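Local coordinates for pesticidal crystal protein Cry2Aa (Bacillus thuringiensis serovar kurstaki, PDB 1I5P) that kills dipteran and lepidopteran larvae by binding to their midgut epithelial cells and promoting colloid-osmotic lysis, at residues R9-D14 and L402-G407; E243-M248 and A273-S278; Y264-V269 and T627-L632; T331-N336 and T389-Q394; G553-R558 and S569-T574. All coordinates share one frame; numbering follows the deposited sequence.

The five contacts are spread over the three domains of the toxin. Interaction 2 lies about 9 Å from the centre of the chain and joins the helical bundle to strand 275-278, at the start of the middle domain. Interactions 1 and 4 belong to the prism side; their centres are 24 Å apart and their nearest atoms about 7 Å. Interactions 3 and 5 lie toward the C-terminal sandwich, with centres 23 Å apart, and interaction 5 falls within the chain that interaction 3 brings together. Interactions 2 and 3 adjoin in sequence, since residues 264-269 lead from helix 238-259 toward strand 275-278. Interactions 4 and 5 lie farthest apart, their centres separated by 55 Å.

Interaction 1 of 5, residues R9-D14 and L402-G407; sequences RTTICD and LSLRCG
The N-terminal segment of the toxin, irregular and ahead of helix 25-28, lies against the loop 402-404 and the start of edge strand 405-407 of a beta-prism sheet, with R9, T11 and C13 facing C406, L404 and L402 in turn. A bend at chi2 (-134°) turns CD of R9 toward SG of C406, 3.3 Å away. The guanidinium lies over the same residue: CB of C406 sits 3.3 Å from NE of R9, above the plane and offset toward the rim. NH1 of R9 is likewise 3.3 Å from SG of C406, so the charged group rests on the half-cystine that forms the disulfide with C362. Two weak bonds from NE and NH2 of R9 to OG1 of T11, the second 2.7 Å, tie the guanidinium back to its own segment, while NH1 bonds to the carbonyl oxygen of S363. In the middle of the contact L404 is the hub. Its CD1 meets CB and CG2 of T11, whose side chain runs in the opposing sense, and its CD2 touches SG of C13 at 3.4 Å. C13 also reaches L402, its SG lying 3.3 Å from CD2 of L402. The N-terminal segment packs mainly by van der Waals contact, with no hydrogen bond between the segments. Behind the contact, L402 leans on V18 and L366 and L404 on V365, while C406 pairs through its backbone with F398 of the neighbouring antiparallel strand 397-400.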
# COMPACT_ATOMS: atom_id res chain seq x y z
N ARG A 9 -1.50 3.32 27.21
CA ARG A 9 -2.56 4.16 27.80
C ARG A 9 -2.97 3.70 29.20
O ARG A 9 -3.08 4.54 30.10
CB ARG A 9 -3.79 4.19 26.88
CG ARG A 9 -4.82 3.12 27.18
CD ARG A 9 -5.30 2.44 25.92
NE ARG A 9 -6.15 1.29 26.21
CZ ARG A 9 -6.19 0.18 25.48
NH1 ARG A 9 -5.41 0.05 24.41
NH2 ARG A 9 -7.00 -0.81 25.83
N THR A 10 -3.21 2.40 29.39
CA THR A 10 -3.59 1.87 30.71
C THR A 10 -4.06 0.41 30.80
O THR A 10 -3.55 -0.35 31.64
CB THR A 10 -4.69 2.75 31.38
OG1 THR A 10 -4.81 2.39 32.76
CG2 THR A 10 -6.04 2.57 30.68
N THR A 11 -5.00 0.00 29.95
CA THR A 11 -5.55 -1.36 29.96
C THR A 11 -4.49 -2.46 30.11
O THR A 11 -3.54 -2.54 29.32
CB THR A 11 -6.39 -1.64 28.69
OG1 THR A 11 -7.29 -0.55 28.46
CG2 THR A 11 -7.21 -2.92 28.87
N ILE A 12 -4.68 -3.32 31.11
CA ILE A 12 -3.75 -4.41 31.40
C ILE A 12 -4.03 -5.69 30.60
O ILE A 12 -5.16 -5.92 30.16
CB ILE A 12 -3.80 -4.80 32.90
CG1 ILE A 12 -4.65 -3.79 33.68
CG2 ILE A 12 -2.38 -4.86 33.47
CD1 ILE A 12 -4.83 -4.13 35.15
N CYS A 13 -3.00 -6.51 30.42
CA CYS A 13 -3.14 -7.77 29.70
C CYS A 13 -1.86 -8.60 29.79
O CYS A 13 -1.75 -9.68 29.20
CB CYS A 13 -3.51 -7.52 28.24
SG CYS A 13 -4.82 -8.62 27.62
N ASP A 14 -0.89 -8.09 30.55
CA ASP A 14 0.40 -8.75 30.78
C ASP A 14 1.19 -9.13 29.54
O ASP A 14 0.62 -9.49 28.51
CB ASP A 14 0.21 -9.99 31.66
CG ASP A 14 1.18 -10.04 32.82
OD1 ASP A 14 2.16 -9.26 32.82
OD2 ASP A 14 0.98 -10.87 33.74
N LEU A 402 -3.38 -7.46 20.24
CA LEU A 402 -3.87 -8.04 21.46
C LEU A 402 -5.28 -7.46 21.45
O LEU A 402 -5.46 -6.30 21.08
CB LEU A 402 -3.08 -7.51 22.65
CG LEU A 402 -3.14 -8.33 23.95
CD1 LEU A 402 -2.51 -7.52 25.07
CD2 LEU A 402 -4.59 -8.67 24.28
N SER A 403 -6.28 -8.24 21.83
CA SER A 403 -7.65 -7.73 21.80
C SER A 403 -7.89 -6.46 22.61
O SER A 403 -9.03 -6.13 22.94
CB SER A 403 -8.60 -8.83 22.24
OG SER A 403 -8.49 -9.94 21.36
N LEU A 404 -6.82 -5.73 22.93
CA LEU A 404 -6.94 -4.49 23.69
C LEU A 404 -7.58 -3.42 22.82
O LEU A 404 -7.09 -3.10 21.74
CB LEU A 404 -5.56 -4.01 24.15
CG LEU A 404 -4.94 -4.63 25.40
CD1 LEU A 404 -4.95 -3.59 26.51
CD2 LEU A 404 -5.70 -5.89 25.83
N ARG A 405 -8.68 -2.88 23.31
CA ARG A 405 -9.41 -1.86 22.58
C ARG A 405 -9.60 -0.57 23.36
O ARG A 405 -9.85 -0.59 24.56
CB ARG A 405 -10.78 -2.41 22.17
CG ARG A 405 -11.64 -1.43 21.40
CD ARG A 405 -13.02 -2.05 21.23
NE ARG A 405 -12.92 -3.38 20.63
CZ ARG A 405 -13.90 -4.26 20.59
NH1 ARG A 405 -15.08 -3.97 21.12
NH2 ARG A 405 -13.71 -5.43 20.00
N CYS A 406 -9.47 0.54 22.67
CA CYS A 406 -9.69 1.82 23.29
C CYS A 406 -10.16 2.84 22.23
O CYS A 406 -10.19 2.55 21.02
CB CYS A 406 -8.44 2.26 24.06
SG CYS A 406 -6.92 2.63 23.10
N GLY A 407 -10.58 4.01 22.69
CA GLY A 407 -11.07 5.02 21.77
C GLY A 407 -12.09 5.91 22.45
O GLY A 407 -12.24 5.86 23.67

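Interaction 2 of 5, residues E243-M248 and A273-S278; sequences EFRTYM and ANLYAS
The carbonyl oxygen of N274 is gripped by both terminal nitrogens of R245, at 2.8 Å from NH1 and 3.0 Å from NH2. N274 O lies at the edge of the guanidinium, in its plane, yet both donors approach from one face of the carbonyl, nearly 40° out of the peptide plane. R245 spans the gap from helix 238-259 with CG anti to the backbone N (chi1 173°) and the chain extended from CG to NE. One face of its guanidinium meets the edge of the Y276 ring: CE1 of Y276 stands 3.5 Å from CZ of R245, over the centre of the group, with the two planes 62° apart. Water 1 accepts from NH1 of R245 and from the backbone N of Y276, and lies 2.6 Å from OG1 of T246; water 2 donates to OG1 of T246 and, at 2.8 Å, to the carbonyl O of Y276. OG1 of T246 also bonds L242 O within the helix, and CG2 of T246 touches CD2 of L275. The helical bundle thus meets strand 275-278 through buried polar chemistry, and the shared carbonyl probably helps to stabilise the arginine charge.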
# COMPACT_ATOMS: atom_id res chain seq x y z
N GLU A 243 -12.56 4.37 -0.17
CA GLU A 243 -12.89 2.99 -0.55
C GLU A 243 -12.68 2.76 -2.04
O GLU A 243 -12.29 1.67 -2.46
CB GLU A 243 -14.33 2.66 -0.18
CG GLU A 243 -14.64 2.69 1.30
CD GLU A 243 -15.57 1.57 1.72
OE1 GLU A 243 -16.53 1.28 0.97
OE2 GLU A 243 -15.35 0.98 2.79
N PHE A 244 -12.96 3.78 -2.84
CA PHE A 244 -12.76 3.66 -4.27
C PHE A 244 -11.28 3.37 -4.50
O PHE A 244 -10.91 2.52 -5.30
CB PHE A 244 -13.15 4.95 -4.99
CG PHE A 244 -12.90 4.91 -6.48
CD1 PHE A 244 -13.76 4.21 -7.32
CD2 PHE A 244 -11.80 5.56 -7.03
CE1 PHE A 244 -13.53 4.16 -8.70
CE2 PHE A 244 -11.56 5.52 -8.41
CZ PHE A 244 -12.42 4.81 -9.24
N ARG A 245 -10.43 4.11 -3.78
CA ARG A 245 -8.98 3.94 -3.91
C ARG A 245 -8.54 2.57 -3.39
O ARG A 245 -7.77 1.87 -4.04
CB ARG A 245 -8.24 5.03 -3.12
CG ARG A 245 -6.73 4.83 -3.06
CD ARG A 245 -6.04 5.96 -2.32
NE ARG A 245 -4.60 5.73 -2.19
CZ ARG A 245 -4.06 4.79 -1.42
NH1 ARG A 245 -4.83 3.98 -0.71
NH2 ARG A 245 -2.74 4.65 -1.38
N THR A 246 -9.05 2.21 -2.21
CA THR A 246 -8.71 0.93 -1.61
C THR A 246 -9.07 -0.21 -2.54
O THR A 246 -8.25 -1.10 -2.79
CB THR A 246 -9.44 0.74 -0.28
OG1 THR A 246 -8.88 1.62 0.70
CG2 THR A 246 -9.33 -0.70 0.20
N TYR A 247 -10.29 -0.17 -3.07
CA TYR A 247 -10.76 -1.21 -3.97
C TYR A 247 -9.79 -1.38 -5.15
O TYR A 247 -9.37 -2.49 -5.46
CB TYR A 247 -12.16 -0.88 -4.50
CG TYR A 247 -12.81 -2.05 -5.18
CD1 TYR A 247 -13.70 -2.89 -4.49
CD2 TYR A 247 -12.49 -2.38 -6.50
CE1 TYR A 247 -14.24 -4.03 -5.10
CE2 TYR A 247 -13.01 -3.51 -7.11
CZ TYR A 247 -13.88 -4.33 -6.41
OH TYR A 247 -14.37 -5.47 -7.02
N MET A 248 -9.44 -0.27 -5.80
CA MET A 248 -8.53 -0.32 -6.94
C MET A 248 -7.08 -0.64 -6.56
O MET A 248 -6.36 -1.28 -7.33
CB MET A 248 -8.58 1.01 -7.71
CG MET A 248 -9.90 1.24 -8.45
SD MET A 248 -10.25 -0.05 -9.68
CE MET A 248 -12.07 -0.02 -9.74
N ALA A 273 1.80 0.51 -0.65
CA ALA A 273 0.96 1.68 -0.52
C ALA A 273 0.03 1.53 0.68
O ALA A 273 -0.29 0.41 1.08
CB ALA A 273 0.14 1.88 -1.78
N ASN A 274 -0.39 2.65 1.25
CA ASN A 274 -1.31 2.61 2.38
C ASN A 274 -2.72 2.35 1.88
O ASN A 274 -3.00 2.44 0.69
CB ASN A 274 -1.34 3.95 3.11
CG ASN A 274 -0.04 4.30 3.79
OD1 ASN A 274 0.60 3.46 4.42
ND2 ASN A 274 0.36 5.57 3.68
N LEU A 275 -3.60 2.02 2.82
CA LEU A 275 -5.01 1.83 2.55
C LEU A 275 -5.61 2.73 3.62
O LEU A 275 -5.33 2.55 4.80
CB LEU A 275 -5.45 0.38 2.78
CG LEU A 275 -4.92 -0.70 1.82
CD1 LEU A 275 -5.55 -2.04 2.18
CD2 LEU A 275 -5.24 -0.33 0.38
N TYR A 276 -6.41 3.72 3.22
CA TYR A 276 -7.01 4.63 4.19
C TYR A 276 -8.47 4.32 4.41
O TYR A 276 -9.21 4.05 3.47
CB TYR A 276 -6.90 6.08 3.74
CG TYR A 276 -5.52 6.47 3.27
CD1 TYR A 276 -5.17 6.36 1.93
CD2 TYR A 276 -4.57 6.95 4.17
CE1 TYR A 276 -3.89 6.72 1.49
CE2 TYR A 276 -3.30 7.30 3.75
CZ TYR A 276 -2.96 7.19 2.41
OH TYR A 276 -1.70 7.56 2.02
N ALA A 277 -8.88 4.36 5.67
CA ALA A 277 -10.26 4.08 6.03
C ALA A 277 -10.83 5.22 6.86
O ALA A 277 -10.15 5.77 7.72
CB ALA A 277 -10.35 2.78 6.80
N SER A 278 -12.07 5.58 6.57
CA SER A 278 -12.76 6.62 7.33
C SER A 278 -14.14 6.04 7.62
O SER A 278 -14.53 5.04 7.01
CB SER A 278 -12.87 7.94 6.53
OG SER A 278 -13.82 7.86 5.48
O HOH W 1 -7.66 3.90 0.56
O HOH W 2 -10.93 2.24 2.31

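Interaction 3 of 5, residues Y264-V269 and T627-L632; sequences YQSLMV and TNLPPL
The side chains of Y264 and P631 run next to each other in the same direction, where the segment leading out of the helical bundle meets the C-terminal tail beyond strand 617-626 of the lectin-like beta sandwich. CB of P631 rests 3.8 Å from CE2 of the Y264 ring, meeting it obliquely. The phenol of Y264 reaches on to D589, which takes its hydroxyl in a hydrogen bond. L629 approaches from the other end of the contact. Its CD1 touches CB of S266 and the carbonyl O of Q265, each at 3.6 Å, so that one methyl fits against the backbone and side chain of successive residues. The Q265 side chain extends toward L632, but its OE1 is held by K71, and L632 packs on I192 and L193 of helix 170-193. No direct hydrogen bond joins the two segments; water lies between them instead. Water 3, at the edge of the Y264 ring and in its plane, accepts from the backbone N of Q265 at 2.8 Å and lies 2.9 Å from the carbonyl O of L629.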
# COMPACT_ATOMS: atom_id res chain seq x y z
N TYR A 264 13.65 -7.97 -10.44
CA TYR A 264 14.51 -8.32 -9.31
C TYR A 264 14.20 -9.69 -8.73
O TYR A 264 13.09 -10.21 -8.86
CB TYR A 264 14.39 -7.27 -8.19
CG TYR A 264 14.93 -5.91 -8.54
CD1 TYR A 264 14.07 -4.84 -8.78
CD2 TYR A 264 16.31 -5.70 -8.67
CE1 TYR A 264 14.57 -3.58 -9.15
CE2 TYR A 264 16.81 -4.45 -9.04
CZ TYR A 264 15.94 -3.40 -9.28
OH TYR A 264 16.43 -2.19 -9.69
N GLN A 265 15.20 -10.28 -8.07
CA GLN A 265 15.04 -11.58 -7.42
C GLN A 265 15.55 -11.44 -6.00
O GLN A 265 16.51 -10.71 -5.75
CB GLN A 265 15.86 -12.67 -8.12
CG GLN A 265 15.34 -13.06 -9.50
CD GLN A 265 16.21 -14.12 -10.14
OE1 GLN A 265 15.97 -15.32 -9.98
NE2 GLN A 265 17.24 -13.68 -10.85
N SER A 266 14.91 -12.15 -5.09
CA SER A 266 15.30 -12.13 -3.69
C SER A 266 15.25 -10.70 -3.16
O SER A 266 16.21 -10.20 -2.57
CB SER A 266 16.72 -12.70 -3.55
OG SER A 266 16.99 -13.09 -2.22
N LEU A 267 14.12 -10.04 -3.39
CA LEU A 267 13.91 -8.68 -2.93
C LEU A 267 12.65 -8.62 -2.09
O LEU A 267 11.53 -8.72 -2.60
CB LEU A 267 13.76 -7.73 -4.12
CG LEU A 267 13.48 -6.28 -3.73
CD1 LEU A 267 14.64 -5.76 -2.89
CD2 LEU A 267 13.30 -5.43 -4.97
N MET A 268 12.83 -8.47 -0.78
CA MET A 268 11.71 -8.40 0.13
C MET A 268 11.13 -6.98 0.12
O MET A 268 11.78 -6.04 0.54
CB MET A 268 12.16 -8.75 1.55
CG MET A 268 11.04 -8.67 2.59
SD MET A 268 11.64 -8.77 4.30
CE MET A 268 12.12 -7.07 4.60
N VAL A 269 9.91 -6.84 -0.39
CA VAL A 269 9.26 -5.54 -0.42
C VAL A 269 8.75 -5.36 1.00
O VAL A 269 7.74 -5.95 1.39
CB VAL A 269 8.08 -5.56 -1.42
CG1 VAL A 269 7.36 -4.23 -1.42
CG2 VAL A 269 8.61 -5.89 -2.81
N THR A 627 24.36 -8.70 -4.18
CA THR A 627 25.36 -8.32 -5.17
C THR A 627 25.49 -9.22 -6.40
O THR A 627 25.88 -8.76 -7.47
CB THR A 627 26.75 -8.19 -4.51
OG1 THR A 627 27.23 -9.49 -4.13
CG2 THR A 627 26.66 -7.32 -3.27
N ASN A 628 25.18 -10.50 -6.25
CA ASN A 628 25.30 -11.43 -7.37
C ASN A 628 23.99 -11.67 -8.10
O ASN A 628 23.86 -12.62 -8.87
CB ASN A 628 25.88 -12.76 -6.88
CG ASN A 628 25.14 -13.32 -5.68
OD1 ASN A 628 24.35 -12.62 -5.04
ND2 ASN A 628 25.40 -14.58 -5.36
N LEU A 629 23.01 -10.79 -7.88
CA LEU A 629 21.72 -10.92 -8.53
C LEU A 629 21.37 -9.64 -9.28
O LEU A 629 20.54 -8.85 -8.83
CB LEU A 629 20.62 -11.23 -7.51
CG LEU A 629 20.74 -12.55 -6.73
CD1 LEU A 629 19.57 -12.68 -5.78
CD2 LEU A 629 20.77 -13.72 -7.71
N PRO A 630 22.01 -9.42 -10.44
CA PRO A 630 21.71 -8.21 -11.21
C PRO A 630 20.28 -8.26 -11.75
O PRO A 630 19.71 -9.34 -11.94
CB PRO A 630 22.76 -8.25 -12.32
CG PRO A 630 22.94 -9.73 -12.54
CD PRO A 630 23.03 -10.23 -11.11
N PRO A 631 19.67 -7.09 -12.00
CA PRO A 631 18.29 -7.06 -12.53
C PRO A 631 18.17 -7.65 -13.94
O PRO A 631 19.14 -7.67 -14.71
CB PRO A 631 17.94 -5.58 -12.47
CG PRO A 631 19.28 -4.92 -12.71
CD PRO A 631 20.17 -5.72 -11.78
N LEU A 632 16.97 -8.13 -14.28
CA LEU A 632 16.74 -8.75 -15.59
C LEU A 632 16.92 -7.81 -16.78
O LEU A 632 17.11 -8.26 -17.90
CB LEU A 632 15.35 -9.40 -15.62
CG LEU A 632 15.11 -10.45 -14.52
CD1 LEU A 632 13.83 -11.21 -14.80
CD2 LEU A 632 16.29 -11.42 -14.45
O HOH W 3 17.73 -9.10 -8.42
O HOH W 4 17.48 -10.34 -10.88

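Interaction 4 of 5, residues T331-N336 and T389-Q394; sequences TTHSLN and TSTNWQ
Three backbone hydrogen bonds join T331-H333 to S390-N392 as parallel strands. N of N392 donates to O of T331 and N of H333 to O of N392, both at 2.8 Å, and N of T331 to O of S390 at 3.1 Å. Farther along, OE1 of Q394 accepts the backbone N-H of L335 at 2.9 Å. That bond is straight at the hydrogen (164°), but the donor stands 56° above the amide plane. The Q394 chain, extended beyond CG, brings the amide to the backbone of L335, and NE2 lies 3.8 Å from CB of L335 while bonding to E396. T331 and T391 share one face of the sheet. On that face too, CG2 of T391 touches CD2 of H333 at 3.8 Å, the two side chains crossing at a slant; ND1 of H333 is held by S317. T332 and N392 share the other face, where OG1 of T332 lies 4.0 Å from CB of N392. The parallel pair sits inside a mixed sheet of the beta-prism domain: strand 329-342 has antiparallel strand 308-321 as a further neighbour, and strand 389-393 pairs antiparallel with 381-385.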
# COMPACT_ATOMS: atom_id res chain seq x y z
N THR A 331 -29.57 12.37 23.20
CA THR A 331 -28.18 12.23 23.60
C THR A 331 -27.24 12.26 22.40
O THR A 331 -27.59 11.80 21.31
CB THR A 331 -27.95 10.92 24.36
OG1 THR A 331 -28.86 10.85 25.47
CG2 THR A 331 -26.52 10.83 24.87
N THR A 332 -26.05 12.80 22.61
CA THR A 332 -25.05 12.89 21.56
C THR A 332 -23.65 12.59 22.10
O THR A 332 -23.12 13.34 22.93
CB THR A 332 -25.06 14.29 20.90
OG1 THR A 332 -23.99 14.39 19.96
CG2 THR A 332 -24.89 15.38 21.95
N HIS A 333 -23.07 11.49 21.64
CA HIS A 333 -21.73 11.07 22.03
C HIS A 333 -20.80 11.52 20.91
O HIS A 333 -20.83 10.96 19.81
CB HIS A 333 -21.66 9.56 22.19
CG HIS A 333 -22.62 9.01 23.19
ND1 HIS A 333 -22.52 9.27 24.54
CD2 HIS A 333 -23.72 8.23 23.04
CE1 HIS A 333 -23.51 8.67 25.18
NE2 HIS A 333 -24.25 8.03 24.29
N SER A 334 -19.99 12.53 21.18
CA SER A 334 -19.10 13.07 20.17
C SER A 334 -17.64 13.19 20.55
O SER A 334 -17.28 13.19 21.73
CB SER A 334 -19.60 14.45 19.77
OG SER A 334 -19.60 15.32 20.89
N LEU A 335 -16.80 13.26 19.52
CA LEU A 335 -15.36 13.45 19.67
C LEU A 335 -15.17 14.82 19.04
O LEU A 335 -15.26 14.98 17.82
CB LEU A 335 -14.56 12.40 18.88
CG LEU A 335 -13.05 12.64 18.87
CD1 LEU A 335 -12.50 12.60 20.29
CD2 LEU A 335 -12.36 11.60 18.00
N ASN A 336 -14.93 15.81 19.89
CA ASN A 336 -14.79 17.19 19.45
C ASN A 336 -13.39 17.62 19.05
O ASN A 336 -13.23 18.58 18.29
CB ASN A 336 -15.31 18.10 20.57
CG ASN A 336 -16.81 17.95 20.80
OD1 ASN A 336 -17.33 16.84 20.90
ND2 ASN A 336 -17.50 19.08 20.89
N THR A 389 -37.09 9.80 21.49
CA THR A 389 -35.75 9.62 22.02
C THR A 389 -34.80 9.23 20.90
O THR A 389 -35.09 8.33 20.12
CB THR A 389 -35.72 8.52 23.11
OG1 THR A 389 -36.52 8.93 24.22
CG2 THR A 389 -34.29 8.28 23.57
N SER A 390 -33.66 9.92 20.83
CA SER A 390 -32.65 9.63 19.82
C SER A 390 -31.26 9.70 20.43
O SER A 390 -31.06 10.29 21.49
CB SER A 390 -32.74 10.63 18.66
OG SER A 390 -32.23 11.89 19.06
N THR A 391 -30.30 9.08 19.74
CA THR A 391 -28.92 9.07 20.21
C THR A 391 -27.95 9.13 19.04
O THR A 391 -27.86 8.21 18.23
CB THR A 391 -28.63 7.79 21.02
OG1 THR A 391 -29.43 7.80 22.21
CG2 THR A 391 -27.16 7.73 21.40
N ASN A 392 -27.22 10.24 18.96
CA ASN A 392 -26.24 10.44 17.92
C ASN A 392 -24.94 9.92 18.48
O ASN A 392 -24.54 10.31 19.58
CB ASN A 392 -26.12 11.91 17.58
CG ASN A 392 -27.43 12.50 17.14
OD1 ASN A 392 -27.79 13.62 17.52
ND2 ASN A 392 -28.17 11.76 16.33
N TRP A 393 -24.28 9.04 17.75
CA TRP A 393 -23.04 8.46 18.24
C TRP A 393 -21.91 8.43 17.25
O TRP A 393 -22.10 8.43 16.03
CB TRP A 393 -23.28 7.02 18.72
CG TRP A 393 -24.02 6.17 17.72
CD1 TRP A 393 -25.37 5.99 17.63
CD2 TRP A 393 -23.45 5.41 16.64
NE1 TRP A 393 -25.67 5.18 16.56
CE2 TRP A 393 -24.51 4.81 15.93
CE3 TRP A 393 -22.13 5.19 16.19
CZ2 TRP A 393 -24.32 4.00 14.81
CZ3 TRP A 393 -21.94 4.39 15.07
CH2 TRP A 393 -23.02 3.80 14.39
N GLN A 394 -20.71 8.40 17.82
CA GLN A 394 -19.47 8.30 17.08
C GLN A 394 -18.79 7.07 17.69
O GLN A 394 -19.24 6.56 18.71
CB GLN A 394 -18.61 9.56 17.28
CG GLN A 394 -18.77 10.59 16.17
CD GLN A 394 -17.91 11.82 16.38
OE1 GLN A 394 -18.32 12.77 17.04
NE2 GLN A 394 -16.71 11.80 15.82

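Interaction 5 of 5, residues G553-R558 and S569-T574; sequences GNSTIR and SNVNTT
V571 and S555 exchange the main backbone contacts, with N of V571 donating to O of S555 at 2.9 Å, in the carbonyl plane. The return bond, from N of S555 to O of V571, is weak and bent (127°). OG of S555 also lies 3.0 Å from O of V571, but S551 competes for the same hydroxyl. The S555 OG sits between the backbone N and the carbonyl carbon (chi1 53°), which brings it beside CB of V571. On the apolar side, CD1 of I557 touches CG2 of V571 at 3.8 Å, the two side chains crossing at about a right angle. Both are backed by strand 541-550, I557 by L547 and V571 by V549, and F617 packs against S555 and I557. This is the open end of the antiparallel hairpin formed by strands 555-561 and 564-571 in the jelly-roll sandwich, where the second strand turns a corner at N570. Past the corner N572 comes up against G553 and N554. ND2 of N572 makes a weak bond to OD1 of N554 (3.3 Å), the two amide planes standing nearly perpendicular at 88°. OD1 of N572 accepts from the backbone N of T574 at 2.9 Å, in the plane of the side-chain amide, which makes an Asx turn. Farther out, the backbone N of N554 bonds to OG of S613, and OG1 of T556 to N612.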
# COMPACT_ATOMS: atom_id res chain seq x y z
N GLY A 553 14.80 16.40 -15.21
CA GLY A 553 15.79 17.45 -15.26
C GLY A 553 17.04 16.84 -14.65
O GLY A 553 17.02 15.66 -14.29
N ASN A 554 18.11 17.61 -14.54
CA ASN A 554 19.34 17.08 -13.97
C ASN A 554 19.41 17.23 -12.46
O ASN A 554 18.93 18.22 -11.89
CB ASN A 554 20.57 17.74 -14.59
CG ASN A 554 20.87 17.23 -15.97
OD1 ASN A 554 20.90 16.03 -16.21
ND2 ASN A 554 21.10 18.15 -16.90
N SER A 555 20.00 16.23 -11.83
CA SER A 555 20.16 16.22 -10.39
C SER A 555 21.40 15.41 -10.04
O SER A 555 21.91 14.64 -10.86
CB SER A 555 18.92 15.60 -9.73
OG SER A 555 18.62 14.33 -10.28
N THR A 556 21.90 15.59 -8.83
CA THR A 556 23.09 14.87 -8.38
C THR A 556 22.78 14.17 -7.07
O THR A 556 22.28 14.78 -6.12
CB THR A 556 24.28 15.82 -8.18
OG1 THR A 556 24.56 16.50 -9.41
CG2 THR A 556 25.52 15.04 -7.74
N ILE A 557 23.10 12.88 -7.01
CA ILE A 557 22.85 12.10 -5.81
C ILE A 557 24.15 11.78 -5.07
O ILE A 557 25.11 11.29 -5.67
CB ILE A 557 22.14 10.77 -6.14
CG1 ILE A 557 20.86 11.04 -6.93
CG2 ILE A 557 21.79 10.04 -4.85
CD1 ILE A 557 20.16 9.78 -7.40
N ARG A 558 24.17 12.07 -3.78
CA ARG A 558 25.33 11.78 -2.94
C ARG A 558 24.89 10.89 -1.79
O ARG A 558 24.15 11.31 -0.90
CB ARG A 558 25.94 13.08 -2.40
CG ARG A 558 26.72 13.88 -3.44
CD ARG A 558 27.29 15.16 -2.85
NE ARG A 558 28.21 15.84 -3.77
CZ ARG A 558 27.84 16.47 -4.87
NH1 ARG A 558 26.56 16.54 -5.22
NH2 ARG A 558 28.76 17.05 -5.64
N SER A 569 26.20 11.66 -10.76
CA SER A 569 25.88 12.92 -11.42
C SER A 569 25.05 12.75 -12.68
O SER A 569 24.96 11.67 -13.25
CB SER A 569 27.17 13.66 -11.78
OG SER A 569 27.99 13.84 -10.64
N ASN A 570 24.44 13.85 -13.11
CA ASN A 570 23.62 13.86 -14.30
C ASN A 570 22.48 12.86 -14.24
O ASN A 570 22.17 12.18 -15.22
CB ASN A 570 24.49 13.59 -15.53
CG ASN A 570 25.63 14.58 -15.66
OD1 ASN A 570 25.43 15.79 -15.61
ND2 ASN A 570 26.85 14.06 -15.83
N VAL A 571 21.86 12.75 -13.07
CA VAL A 571 20.74 11.84 -12.92
C VAL A 571 19.57 12.53 -13.59
O VAL A 571 19.14 13.60 -13.18
CB VAL A 571 20.41 11.59 -11.43
CG1 VAL A 571 19.15 10.75 -11.31
CG2 VAL A 571 21.58 10.88 -10.76
N ASN A 572 19.05 11.92 -14.65
CA ASN A 572 17.93 12.50 -15.38
C ASN A 572 17.11 11.37 -15.97
O ASN A 572 17.61 10.59 -16.78
CB ASN A 572 18.45 13.39 -16.51
CG ASN A 572 17.39 14.33 -17.03
OD1 ASN A 572 16.24 13.94 -17.23
ND2 ASN A 572 17.77 15.58 -17.26
N THR A 573 15.84 11.30 -15.58
CA THR A 573 14.96 10.24 -16.06
C THR A 573 13.93 10.75 -17.05
O THR A 573 12.89 10.13 -17.26
CB THR A 573 14.23 9.56 -14.90
OG1 THR A 573 13.33 10.50 -14.29
CG2 THR A 573 15.23 9.08 -13.85
N THR A 574 14.21 11.90 -17.66
CA THR A 574 13.30 12.50 -18.63
C THR A 574 12.98 11.50 -19.74
O THR A 574 11.82 11.23 -20.03
CB THR A 574 13.90 13.76 -19.27
OG1 THR A 574 14.13 14.75 -18.25
CG2 THR A 574 12.95 14.33 -20.31